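Long-range contacts in uncharacterized ATP-binding protein MJECL15 (Methanocaldococcus jannaschii, PDB 3H92), which is of unknown function but probably binds ATP, the crystallised part being a small C-terminal domain of helix-turn-helix kinship: residues Glu13-Glu18 with Ala87-Leu92; Glu35-Leu40 with Ile58-Leu62. One frame throughout, in Å; residues are numbered along the deposited sequence.

Interaction 1: residues Glu13-Glu18 with Ala87-Leu92; sequences ERNHLE and AIKRML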
# COMPACT_ATOMS: atom_id res chain seq x y z
N GLU A 13 -6.56 8.28 6.81
CA GLU A 13 -5.87 7.30 5.96
C GLU A 13 -4.36 7.48 5.94
O GLU A 13 -3.63 6.54 5.69
CB GLU A 13 -6.34 7.37 4.51
CG GLU A 13 -6.24 6.01 3.84
CD GLU A 13 -7.40 5.06 4.21
OE1 GLU A 13 -8.48 5.59 4.53
OE2 GLU A 13 -7.24 3.80 4.17
N ARG A 14 -3.92 8.70 6.18
CA ARG A 14 -2.53 8.95 6.44
C ARG A 14 -2.11 8.30 7.78
O ARG A 14 -1.05 7.69 7.86
CB ARG A 14 -2.34 10.43 6.53
CG ARG A 14 -0.99 10.87 6.26
CD ARG A 14 -0.89 11.51 4.93
NE ARG A 14 -0.26 12.82 5.06
CZ ARG A 14 0.93 13.04 5.62
NH1 ARG A 14 1.43 14.28 5.66
NH2 ARG A 14 1.65 12.04 6.18
N ASN A 15 -2.93 8.44 8.82
CA ASN A 15 -2.68 7.74 10.07
C ASN A 15 -2.86 6.24 9.92
O ASN A 15 -2.19 5.47 10.61
CB ASN A 15 -3.53 8.27 11.24
CG ASN A 15 -2.68 8.96 12.31
OD1 ASN A 15 -1.81 8.35 12.97
ND2 ASN A 15 -2.94 10.26 12.49
N HIS A 16 -3.76 5.82 9.03
CA HIS A 16 -3.84 4.40 8.69
C HIS A 16 -2.53 3.87 8.10
O HIS A 16 -2.00 2.89 8.56
CB HIS A 16 -4.98 4.13 7.73
CG HIS A 16 -5.12 2.68 7.34
ND1 HIS A 16 -5.54 2.28 6.09
CD2 HIS A 16 -4.89 1.54 8.04
CE1 HIS A 16 -5.55 0.96 6.03
NE2 HIS A 16 -5.16 0.48 7.20
N LEU A 17 -2.01 4.55 7.09
CA LEU A 17 -0.79 4.16 6.44
C LEU A 17 0.36 4.31 7.43
O LEU A 17 1.14 3.39 7.58
CB LEU A 17 -0.54 5.04 5.20
CG LEU A 17 0.10 4.45 3.93
CD1 LEU A 17 0.88 5.55 3.22
CD2 LEU A 17 0.97 3.16 4.15
N GLU A 18 0.46 5.44 8.12
CA GLU A 18 1.40 5.59 9.25
C GLU A 18 1.39 4.43 10.25
O GLU A 18 2.44 3.88 10.59
CB GLU A 18 1.12 6.88 10.05
CG GLU A 18 1.53 8.18 9.35
CD GLU A 18 1.12 9.44 10.12
OE1 GLU A 18 0.55 10.38 9.48
OE2 GLU A 18 1.39 9.48 11.36
N ALA A 87 -2.35 9.56 0.36
CA ALA A 87 -1.52 9.38 1.55
C ALA A 87 -0.16 8.81 1.13
O ALA A 87 0.84 9.25 1.61
CB ALA A 87 -2.18 8.48 2.53
N ILE A 88 -0.14 7.88 0.19
CA ILE A 88 1.11 7.40 -0.44
C ILE A 88 1.95 8.50 -1.07
O ILE A 88 3.17 8.66 -0.86
CB ILE A 88 0.78 6.38 -1.53
CG1 ILE A 88 0.25 5.07 -0.91
CG2 ILE A 88 2.03 6.05 -2.41
CD1 ILE A 88 -0.52 4.16 -1.95
N LYS A 89 1.32 9.28 -1.90
CA LYS A 89 2.04 10.32 -2.56
C LYS A 89 2.66 11.23 -1.55
O LYS A 89 3.83 11.57 -1.64
CB LYS A 89 1.09 11.05 -3.50
CG LYS A 89 0.68 10.13 -4.68
CD LYS A 89 0.12 10.93 -5.88
CE LYS A 89 -1.32 11.37 -5.64
NZ LYS A 89 -1.84 12.20 -6.79
N ARG A 90 1.88 11.61 -0.56
CA ARG A 90 2.34 12.52 0.45
C ARG A 90 3.39 11.93 1.40
O ARG A 90 4.26 12.68 1.88
CB ARG A 90 1.15 12.95 1.28
CG ARG A 90 1.36 14.08 2.27
CD ARG A 90 -0.01 14.72 2.66
NE ARG A 90 -1.13 13.79 2.37
CZ ARG A 90 -2.09 13.92 1.42
NH1 ARG A 90 -2.19 15.01 0.61
NH2 ARG A 90 -2.99 12.93 1.32
N MSE A 91 3.30 10.62 1.70
CA MSE A 91 4.20 10.05 2.70
C MSE A 91 5.45 9.35 2.15
O MSE A 91 6.47 9.23 2.85
CB MSE A 91 3.43 9.08 3.52
CG MSE A 91 2.56 9.82 4.49
SE MSE A 91 1.54 8.49 5.41
CE MSE A 91 3.01 7.77 6.53
N LEU A 92 5.34 8.86 0.94
CA LEU A 92 6.41 8.18 0.27
C LEU A 92 7.01 9.05 -0.80
O LEU A 92 8.12 8.69 -1.19
CB LEU A 92 5.91 6.88 -0.35
CG LEU A 92 5.67 5.71 0.60
CD1 LEU A 92 4.88 6.14 1.79
CD2 LEU A 92 4.97 4.64 -0.15

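Interaction 2: residues Glu35-Leu40 with Ile58-Leu62; sequences EVLEAL and IRIFL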
# COMPACT_ATOMS: atom_id res chain seq x y z
N GLU A 35 10.82 -3.24 1.74
CA GLU A 35 10.14 -3.84 0.58
C GLU A 35 8.71 -3.39 0.48
O GLU A 35 8.19 -3.27 -0.62
CB GLU A 35 10.04 -5.35 0.73
CG GLU A 35 11.27 -6.16 0.45
CD GLU A 35 10.97 -7.67 0.66
OE1 GLU A 35 10.75 -8.10 1.85
OE2 GLU A 35 10.95 -8.42 -0.36
N VAL A 36 8.06 -3.22 1.63
CA VAL A 36 6.77 -2.54 1.66
C VAL A 36 6.91 -1.13 1.13
O VAL A 36 6.12 -0.77 0.26
CB VAL A 36 6.11 -2.59 3.06
CG1 VAL A 36 4.88 -1.67 3.13
CG2 VAL A 36 5.73 -4.02 3.39
N LEU A 37 7.93 -0.36 1.55
CA LEU A 37 8.11 1.02 1.01
C LEU A 37 8.27 0.98 -0.46
O LEU A 37 7.67 1.79 -1.17
CB LEU A 37 9.32 1.81 1.54
CG LEU A 37 9.33 2.59 2.85
CD1 LEU A 37 10.67 3.40 2.97
CD2 LEU A 37 8.08 3.47 3.07
N GLU A 38 9.13 0.09 -0.93
CA GLU A 38 9.46 0.06 -2.35
C GLU A 38 8.23 -0.32 -3.16
O GLU A 38 7.92 0.34 -4.16
CB GLU A 38 10.68 -0.81 -2.68
CG GLU A 38 12.05 -0.09 -2.42
CD GLU A 38 12.05 1.43 -2.85
OE1 GLU A 38 11.85 1.71 -4.06
OE2 GLU A 38 12.22 2.34 -1.97
N ALA A 39 7.47 -1.30 -2.67
CA ALA A 39 6.15 -1.61 -3.24
C ALA A 39 5.28 -0.37 -3.37
O ALA A 39 4.90 -0.02 -4.45
CB ALA A 39 5.45 -2.66 -2.43
N LEU A 40 4.99 0.31 -2.28
CA LEU A 40 4.02 1.39 -2.30
C LEU A 40 4.47 2.55 -3.14
O LEU A 40 3.66 3.28 -3.74
CB LEU A 40 3.73 1.87 -0.86
CG LEU A 40 2.91 0.84 -0.04
CD1 LEU A 40 2.69 1.28 1.38
CD2 LEU A 40 1.58 0.61 -0.67
N ILE A 58 3.78 -9.50 -0.13
CA ILE A 58 3.57 -8.10 0.16
C ILE A 58 2.23 -7.70 -0.36
O ILE A 58 1.47 -7.05 0.36
CB ILE A 58 4.68 -7.23 -0.43
CG1 ILE A 58 5.99 -7.60 0.27
CG2 ILE A 58 4.44 -5.77 -0.21
CD1 ILE A 58 7.02 -6.50 0.16
N ARG A 59 1.89 -8.11 -1.57
CA ARG A 59 0.56 -7.78 -2.09
C ARG A 59 -0.52 -8.34 -1.21
O ARG A 59 -1.48 -7.66 -0.92
CB ARG A 59 0.33 -8.23 -3.56
CG ARG A 59 -0.23 -9.63 -3.71
CD ARG A 59 -0.81 -9.88 -5.04
NE ARG A 59 -0.34 -11.14 -5.60
CZ ARG A 59 0.71 -11.28 -6.44
NH1 ARG A 59 0.97 -12.49 -6.90
NH2 ARG A 59 1.50 -10.25 -6.83
N ILE A 60 -0.37 -9.58 -0.81
CA ILE A 60 -1.34 -10.21 0.01
C ILE A 60 -1.58 -9.40 1.28
O ILE A 60 -2.70 -9.14 1.68
CB ILE A 60 -0.86 -11.60 0.36
CG1 ILE A 60 -1.11 -12.54 -0.81
CG2 ILE A 60 -1.61 -12.15 1.54
CD1 ILE A 60 -0.72 -13.98 -0.48
N PHE A 61 -0.49 -8.95 1.88
CA PHE A 61 -0.54 -8.17 3.10
C PHE A 61 -1.22 -6.82 2.94
O PHE A 61 -2.08 -6.41 3.71
CB PHE A 61 0.90 -7.99 3.60
CG PHE A 61 1.02 -7.11 4.79
CD1 PHE A 61 0.69 -7.59 6.04
CD2 PHE A 61 1.40 -5.77 4.65
CE1 PHE A 61 0.76 -6.77 7.17
CE2 PHE A 61 1.44 -4.94 5.75
CZ PHE A 61 1.13 -5.44 7.01
N LEU A 62 -0.81 -6.11 1.92
CA LEU A 62 -1.37 -4.79 1.63
C LEU A 62 -2.81 -4.81 1.22
O LEU A 62 -3.51 -3.84 1.39
CB LEU A 62 -0.53 -4.15 0.53
CG LEU A 62 0.90 -3.82 0.95
CD1 LEU A 62 1.63 -3.19 -0.24
CD2 LEU A 62 0.89 -2.88 2.17

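Interaction 1: residues Glu13-Glu18 with Ala87-Leu92
R14 and R90 meet at about a right angle. CG of R90 lies over one face of the R14 guanidinium, 3.4 Å from R14 NH1, while CD of R14 sits in plane at the edge of the R90 guanidinium; the two planes are only 22° apart. NE of R14 and NE of R90, modelled 3.0 Å apart, are both donors and cannot bond to each other, and the exact placement of these arginine ends is doubtful. R14 has its CG anti to the backbone N (chi1 -157°) and bends twice further out, which brings the chain across R90 and obliquely past M91, with SE of M91 3.6 Å from CG of R14. E18 may offset part of the charge, though the 3.9 Å pairing of its OE1 with R14 NH2 is long and no N-H points at the oxygen. Segments 13-18 and 87-91, on the long first helix, 8-27, and the closing helix, 82-91, of the domain, cross at -66°. Deeper in, L17 and selenomethionine M91 slide past each other in opposite directions, CD1 of L17 lying 3.7 Å from SE of M91 and packing also on A87, I88 and L92. With an alanine here instead of R14, E18 is likely to lose its nearby positive charge, and M91 the chain that crosses it. CB of A87 fits against the backbone itself, 4.0 Å from R14 CA.

Interaction 2: residues Glu35-Leu40 with Ile58-Leu62
This is a buried, largely aliphatic helix-to-helix contact near the middle of the domain, where segment 35-40 of helix 33-45 crosses segment 58-62 of helix 56-64 almost perpendicularly. The signed angle between these two segments is -79° and their axes come within 10.9 Å, so the junction depends on a few aliphatic groups, and no hydrogen bond spans it. I58 carries much of it by dividing its two branches. With CG1 anti to the carbonyl carbon (chi1 -64°), the longer branch runs to the start of 35-40, where CD1 of I58 lies 3.3 Å from CB of E35, a tight fit, and 3.7 Å from the backbone N of V36. CG2 of I58, anti to the backbone N, meets CB of A39 at 4.0 Å and approaches CG2 of V36. Membership of the helix-turn-helix clan, together with an antiparallel sheet whose strands are ordered 49-50, 76-79, 68-71 (1-3-2), is reminiscent of winged-helix domains. One turn on, L62 continues the packing. Its CD1 meets CD2 of L40 at 3.8 Å, the two side chains lying aslant, whereas the other methyl of L62, CD2, lies 4.3 Å from CG1 of V36. L62 also bonds through its backbone to L68, at the start of the next strand. Helix 8-27 covers another side of this core, where V24 touches both V36 and F61, and L20 packs on F61.

Overall arrangement
From the N terminus, helix 8-27 supplies the first half of interaction 1, which stays open until the last residues of the chain return to it and close a loop of 68 residues. Nested inside that loop, interaction 2 is the shorter closure: helix 33-45, next in the chain, meets helix 56-64 across 17 intervening residues that include strand 49-50. Strands 68-71 and 76-79 then follow before helix 82-91 completes the outer loop. The two contacts have centres 13 Å apart yet join directly at L40, which packs on L17, I88 and L92. Through helix 33-45, therefore, the pairing of the terminal helices is continuous with the inner core.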